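PDB 4CEM: regulator of nonsense transcripts 2 from Homo sapiens, which acts in nonsense-mediated mRNA decay, the surveillance pathway that removes transcripts with premature stop codons, and is represented here by the first of its three MIF4G domains. Local coordinates for residues I171-K176 with P235-L240; I178-R183 with E242-S246. All coordinates share one frame. Residues are numbered along the deposited sequence.

Interaction 1 (I171-K176 with P235-L240); sequences IYEQLK and PFQNLL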
loop_
_atom_site.group_PDB
_atom_site.type_symbol
_atom_site.label_atom_id
_atom_site.label_comp_id
_atom_site.label_asym_id
_atom_site.label_seq_id
_atom_site.Cartn_x
_atom_site.Cartn_y
_atom_site.Cartn_z
ATOM N N ILE A 171 -4.930 -9.939 -0.758
ATOM C CA ILE A 171 -3.936 -9.062 -1.395
ATOM C C ILE A 171 -3.518 -9.615 -2.760
ATOM O O ILE A 171 -3.442 -8.876 -3.738
ATOM C CB ILE A 171 -2.665 -8.883 -0.528
ATOM C CG1 ILE A 171 -2.980 -8.208 0.803
ATOM C CG2 ILE A 171 -1.623 -8.033 -1.246
ATOM C CD1 ILE A 171 -1.920 -8.468 1.851
ATOM N N TYR A 172 -3.242 -10.913 -2.818
ATOM C CA TYR A 172 -2.867 -11.563 -4.079
ATOM C C TYR A 172 -3.912 -11.277 -5.147
ATOM O O TYR A 172 -3.577 -10.882 -6.262
ATOM C CB TYR A 172 -2.711 -13.079 -3.894
ATOM C CG TYR A 172 -1.984 -13.767 -5.033
ATOM C CD1 TYR A 172 -0.595 -13.711 -5.126
ATOM C CD2 TYR A 172 -2.678 -14.474 -6.016
ATOM C CE1 TYR A 172 0.084 -14.331 -6.164
ATOM C CE2 TYR A 172 -2.006 -15.099 -7.057
ATOM C CZ TYR A 172 -0.622 -15.025 -7.128
ATOM O OH TYR A 172 0.072 -15.639 -8.150
ATOM N N GLU A 173 -5.178 -11.469 -4.787
ATOM C CA GLU A 173 -6.299 -11.171 -5.675
ATOM C C GLU A 173 -6.224 -9.775 -6.277
ATOM O O GLU A 173 -6.331 -9.618 -7.493
ATOM C CB GLU A 173 -7.637 -11.310 -4.938
ATOM C CG GLU A 173 -8.445 -12.546 -5.302
ATOM C CD GLU A 173 -9.940 -12.305 -5.166
ATOM O OE1 GLU A 173 -10.365 -11.701 -4.154
ATOM O OE2 GLU A 173 -10.686 -12.702 -6.087
ATOM N N GLN A 174 -6.051 -8.762 -5.434
ATOM C CA GLN A 174 -6.096 -7.387 -5.917
ATOM C C GLN A 174 -4.858 -7.050 -6.728
ATOM O O GLN A 174 -4.928 -6.238 -7.645
ATOM C CB GLN A 174 -6.265 -6.388 -4.771
ATOM C CG GLN A 174 -7.408 -6.692 -3.811
ATOM C CD GLN A 174 -8.670 -7.178 -4.506
ATOM O OE1 GLN A 174 -9.199 -8.254 -4.190
ATOM N NE2 GLN A 174 -9.153 -6.395 -5.464
ATOM N N LEU A 175 -3.730 -7.676 -6.395
ATOM C CA LEU A 175 -2.493 -7.478 -7.161
ATOM C C LEU A 175 -2.609 -8.047 -8.568
ATOM O O LEU A 175 -2.201 -7.405 -9.539
ATOM C CB LEU A 175 -1.273 -8.106 -6.459
ATOM C CG LEU A 175 -0.225 -7.194 -5.805
ATOM C CD1 LEU A 175 1.120 -7.908 -5.790
ATOM C CD2 LEU A 175 -0.085 -5.852 -6.509
ATOM N N LYS A 176 -3.146 -9.262 -8.669
ATOM C CA LYS A 176 -3.418 -9.885 -9.965
ATOM C C LYS A 176 -4.133 -8.922 -10.910
ATOM O O LYS A 176 -3.780 -8.834 -12.081
ATOM C CB LYS A 176 -4.253 -11.169 -9.810
ATOM C CG LYS A 176 -3.489 -12.461 -10.076
ATOM C CD LYS A 176 -4.424 -13.622 -10.410
ATOM C CE LYS A 176 -3.714 -14.713 -11.205
ATOM N NZ LYS A 176 -4.652 -15.526 -12.034
ATOM N N PRO A 235 4.979 -16.085 -4.199
ATOM C CA PRO A 235 3.988 -15.655 -5.195
ATOM C C PRO A 235 3.944 -14.143 -5.378
ATOM O O PRO A 235 3.893 -13.658 -6.509
ATOM C CB PRO A 235 2.663 -16.146 -4.615
ATOM C CG PRO A 235 3.029 -17.281 -3.728
ATOM C CD PRO A 235 4.378 -16.942 -3.161
ATOM N N PHE A 236 3.997 -13.407 -4.275
ATOM C CA PHE A 236 3.970 -11.947 -4.337
ATOM C C PHE A 236 5.194 -11.404 -5.062
ATOM O O PHE A 236 5.076 -10.478 -5.866
ATOM C CB PHE A 236 3.835 -11.337 -2.933
ATOM C CG PHE A 236 2.560 -11.723 -2.237
ATOM C CD1 PHE A 236 1.401 -10.998 -2.439
ATOM C CD2 PHE A 236 2.515 -12.835 -1.418
ATOM C CE1 PHE A 236 0.218 -11.364 -1.820
ATOM C CE2 PHE A 236 1.338 -13.219 -0.801
ATOM C CZ PHE A 236 0.185 -12.478 -1.003
ATOM N N GLN A 237 6.362 -11.988 -4.803
ATOM C CA GLN A 237 7.571 -11.545 -5.493
ATOM C C GLN A 237 7.470 -11.814 -6.991
ATOM O O GLN A 237 7.793 -10.945 -7.801
ATOM C CB GLN A 237 8.841 -12.179 -4.914
ATOM C CG GLN A 237 10.117 -11.525 -5.454
ATOM C CD GLN A 237 11.205 -11.336 -4.407
ATOM O OE1 GLN A 237 12.088 -10.364 -4.638
ATOM N NE2 GLN A 237 11.254 -12.054 -3.405
ATOM N N ASN A 238 6.987 -12.997 -7.356
ATOM C CA ASN A 238 6.760 -13.319 -8.774
ATOM C C ASN A 238 5.887 -12.282 -9.493
ATOM O O ASN A 238 6.256 -11.796 -10.568
ATOM C CB ASN A 238 6.145 -14.711 -8.937
ATOM C CG ASN A 238 7.022 -15.814 -8.370
ATOM O OD1 ASN A 238 8.228 -15.630 -8.156
ATOM N ND2 ASN A 238 6.416 -16.968 -8.117
ATOM N N LEU A 239 4.748 -11.936 -8.897
ATOM C CA LEU A 239 3.851 -10.927 -9.485
ATOM C C LEU A 239 4.580 -9.606 -9.706
ATOM O O LEU A 239 4.489 -9.007 -10.780
ATOM C CB LEU A 239 2.618 -10.694 -8.606
ATOM C CG LEU A 239 1.596 -11.830 -8.514
ATOM C CD1 LEU A 239 0.405 -11.381 -7.678
ATOM C CD2 LEU A 239 1.138 -12.305 -9.891
ATOM N N LEU A 240 5.318 -9.166 -8.695
ATOM C CA LEU A 240 6.018 -7.887 -8.774
ATOM C C LEU A 240 7.068 -7.859 -9.891
ATOM O O LEU A 240 7.181 -6.862 -10.599
ATOM C CB LEU A 240 6.647 -7.542 -7.423
ATOM C CG LEU A 240 5.619 -7.267 -6.320
ATOM C CD1 LEU A 240 6.272 -7.348 -4.949
ATOM C CD2 LEU A 240 4.953 -5.914 -6.526
#
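The phenol ring of Y172 lies over the methyl end of L239 and turns its edge to the face of F236, so that two side chains of the facing helix meet one tyrosine, one at its edge and one over a face. This is helix-helix packing inside an all-helical MIF4G domain, a helical-repeat fold in which the helices lie side by side, and it illustrates how large side chains fill the gap between two nearly parallel helices. The local axes run 11° apart, with a closest approach of 10.8 Å, and no hydrogen bond crosses between the segments, so the join depends on shape and apolar contact. The aromatic pair is T-shaped: the ring centroids of Y172 and F236 stand 5.7 Å apart and the planes meet at 88°. F236 also reaches I171, its CE1 lying 3.8 Å from CG2 of the isoleucine, while P235 CB comes within 3.5 Å of Y172 CE1 on the more open side of the interface. One turn further on, L239 points at the opposing helix and meets L175, with CD1 of L239 3.9 Å from CB of L175. Beyond it, L175 makes a looser contact with L240. The buried side of the pair continues into its neighbours: L240 and F236 also touch helix 189-204, through V192 and I203 among others, and I171 packs on I153 of helix 143-158. The tightest approach of all belongs to the tyrosine and the leucine, where Y172 CE1 sits 3.3 Å from L239 CD1 over the face of the phenol ring.

Interaction 2 (I178-R183 with E242-S246); sequences IINADR and EYFTS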
loop_
_atom_site.group_PDB
_atom_site.type_symbol
_atom_site.label_atom_id
_atom_site.label_comp_id
_atom_site.label_asym_id
_atom_site.label_seq_id
_atom_site.Cartn_x
_atom_site.Cartn_y
_atom_site.Cartn_z
ATOM N N ILE A 178 -4.193 -5.598 -10.907
ATOM C CA ILE A 178 -3.261 -4.557 -11.312
ATOM C C ILE A 178 -2.311 -5.062 -12.403
ATOM O O ILE A 178 -2.112 -4.389 -13.414
ATOM C CB ILE A 178 -2.455 -4.032 -10.111
ATOM C CG1 ILE A 178 -3.285 -3.022 -9.301
ATOM C CG2 ILE A 178 -1.158 -3.392 -10.584
ATOM C CD1 ILE A 178 -4.290 -3.641 -8.355
ATOM N N ILE A 179 -1.735 -6.245 -12.204
ATOM C CA ILE A 179 -0.879 -6.866 -13.226
ATOM C C ILE A 179 -1.609 -7.002 -14.562
ATOM O O ILE A 179 -1.061 -6.664 -15.614
ATOM C CB ILE A 179 -0.337 -8.248 -12.775
ATOM C CG1 ILE A 179 1.060 -8.095 -12.169
ATOM C CG2 ILE A 179 -0.268 -9.226 -13.939
ATOM C CD1 ILE A 179 1.485 -9.291 -11.334
ATOM N N ASN A 180 -2.849 -7.480 -14.508
ATOM C CA ASN A 180 -3.663 -7.653 -15.707
ATOM C C ASN A 180 -4.178 -6.330 -16.262
ATOM O O ASN A 180 -4.251 -6.151 -17.482
ATOM C CB ASN A 180 -4.817 -8.612 -15.420
ATOM C CG ASN A 180 -4.333 -10.021 -15.133
ATOM O OD1 ASN A 180 -3.443 -10.527 -15.816
ATOM N ND2 ASN A 180 -4.910 -10.660 -14.119
ATOM N N ALA A 181 -4.521 -5.404 -15.372
ATOM C CA ALA A 181 -4.925 -4.064 -15.779
ATOM C C ALA A 181 -3.789 -3.319 -16.486
ATOM O O ALA A 181 -4.034 -2.594 -17.450
ATOM C CB ALA A 181 -5.406 -3.264 -14.579
ATOM N N ASP A 182 -2.554 -3.508 -16.014
ATOM C CA ASP A 182 -1.414 -2.711 -16.474
ATOM C C ASP A 182 -0.394 -3.511 -17.283
ATOM O O ASP A 182 0.655 -3.904 -16.770
ATOM C CB ASP A 182 -0.732 -2.053 -15.276
ATOM C CG ASP A 182 -1.522 -0.888 -14.720
ATOM O OD1 ASP A 182 -2.747 -0.817 -14.952
ATOM O OD2 ASP A 182 -0.909 -0.027 -14.054
ATOM N N ARG A 183 -0.712 -3.741 -18.554
ATOM C CA ARG A 183 0.203 -4.407 -19.485
ATOM C C ARG A 183 0.679 -3.477 -20.599
ATOM O O ARG A 183 1.819 -3.582 -21.044
ATOM C CB ARG A 183 -0.460 -5.644 -20.078
ATOM C CG ARG A 183 -0.621 -6.759 -19.071
ATOM C CD ARG A 183 -1.188 -8.002 -19.717
ATOM N NE ARG A 183 -1.352 -9.076 -18.744
ATOM C CZ ARG A 183 -1.867 -10.272 -19.017
ATOM N NH1 ARG A 183 -2.279 -10.567 -20.247
ATOM N NH2 ARG A 183 -1.971 -11.181 -18.051
ATOM N N GLU A 242 7.116 -9.835 -12.585
ATOM C CA GLU A 242 6.321 -9.931 -13.793
ATOM C C GLU A 242 5.730 -8.570 -14.162
ATOM O O GLU A 242 5.724 -8.191 -15.333
ATOM C CB GLU A 242 5.219 -10.951 -13.564
ATOM C CG GLU A 242 4.493 -11.409 -14.800
ATOM C CD GLU A 242 3.297 -12.253 -14.429
ATOM O OE1 GLU A 242 3.427 -13.075 -13.494
ATOM O OE2 GLU A 242 2.229 -12.082 -15.052
ATOM N N TYR A 243 5.239 -7.837 -13.167
ATOM C CA TYR A 243 4.796 -6.461 -13.386
ATOM C C TYR A 243 5.971 -5.617 -13.840
ATOM O O TYR A 243 5.873 -4.865 -14.805
ATOM C CB TYR A 243 4.222 -5.852 -12.111
ATOM C CG TYR A 243 3.662 -4.459 -12.302
ATOM C CD1 TYR A 243 2.326 -4.268 -12.648
ATOM C CD2 TYR A 243 4.458 -3.335 -12.129
ATOM C CE1 TYR A 243 1.803 -2.997 -12.820
ATOM C CE2 TYR A 243 3.946 -2.057 -12.295
ATOM C CZ TYR A 243 2.618 -1.890 -12.642
ATOM O OH TYR A 243 2.099 -0.624 -12.815
ATOM N N PHE A 244 7.080 -5.744 -13.123
ATOM C CA PHE A 244 8.275 -4.984 -13.431
ATOM C C PHE A 244 8.753 -5.258 -14.851
ATOM O O PHE A 244 9.171 -4.339 -15.560
ATOM C CB PHE A 244 9.393 -5.308 -12.445
ATOM C CG PHE A 244 10.684 -4.642 -12.788
ATOM C CD1 PHE A 244 10.838 -3.281 -12.591
ATOM C CD2 PHE A 244 11.728 -5.364 -13.350
ATOM C CE1 PHE A 244 12.026 -2.646 -12.924
ATOM C CE2 PHE A 244 12.917 -4.735 -13.687
ATOM C CZ PHE A 244 13.067 -3.372 -13.474
ATOM N N THR A 245 8.715 -6.528 -15.244
ATOM C CA THR A 245 9.001 -6.927 -16.622
ATOM C C THR A 245 8.101 -6.173 -17.617
ATOM O O THR A 245 8.580 -5.501 -18.540
ATOM C CB THR A 245 8.788 -8.436 -16.792
ATOM O OG1 THR A 245 9.774 -9.135 -16.025
ATOM C CG2 THR A 245 8.882 -8.840 -18.259
ATOM N N SER A 246 6.796 -6.289 -17.405
ATOM C CA SER A 246 5.816 -5.567 -18.196
ATOM C C SER A 246 6.144 -4.071 -18.260
ATOM O O SER A 246 6.095 -3.469 -19.327
ATOM C CB SER A 246 4.414 -5.796 -17.617
ATOM O OG SER A 246 3.578 -4.689 -17.861
#
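I178 opens the segment by placing CG2 3.7 Å from CE1 of Y243, an aromatic residue of the facing helix whose ring end comes close to helix 164-181. I179 follows at the closest backbone approach, its CA 5.7 Å from that of Y243; its CG1 lies 3.9 Å from the tyrosine CB, near the plane of the ring at its edge, and its CG2 is 4.0 Å from OE2 of E242. At D182 the chain leaves helical geometry, although the residue's own N still bonds to O of I178. Its CA-to-CB bond is directed toward segment 242-246, and D182 OD2 takes a weak hydrogen bond from Y243 OH at 3.3 Å. The stronger partner of this carboxylate is the backbone N of H188, so the aspartate chiefly ties together the loop that follows its helix. The CA-to-CB bond of R183 is directed away, yet its CA remains 3.8 Å from OG of S246, a hydroxyl that is itself hydrogen-bonded to H186 NE2. H186 also makes an edge-to-face pair with Y243, while V189 and V192 of helix 189-204 touch the same tyrosine. In this example, apolar packing by I178 and I179 gives way to polar contacts once the helix has ended. The arrangement is a helix C-terminus and its connecting loop packed against a long neighbouring helix, as expected in the helical-repeat architecture of a MIF4G domain.

Overall arrangement
Interactions 1 and 2 are successive sections of one interface between helix 164-181 and helix 230-259, with centres 10 Å apart. Their segments alternate along the chain, 171-176 and 178-183 followed by 235-240 and 242-246, because the two helices run alongside each other in the same general direction. The sections meet directly where L239 O lies 3.1 Å from I179 CD1. Interaction 1 is the more buried; interaction 2, at the C-terminal end of helix 164-181, is partly exposed and more polar. Helix 189-204, which lies in sequence between the two helices, touches both interactions, so the three helices pack together within the MIF4G domain.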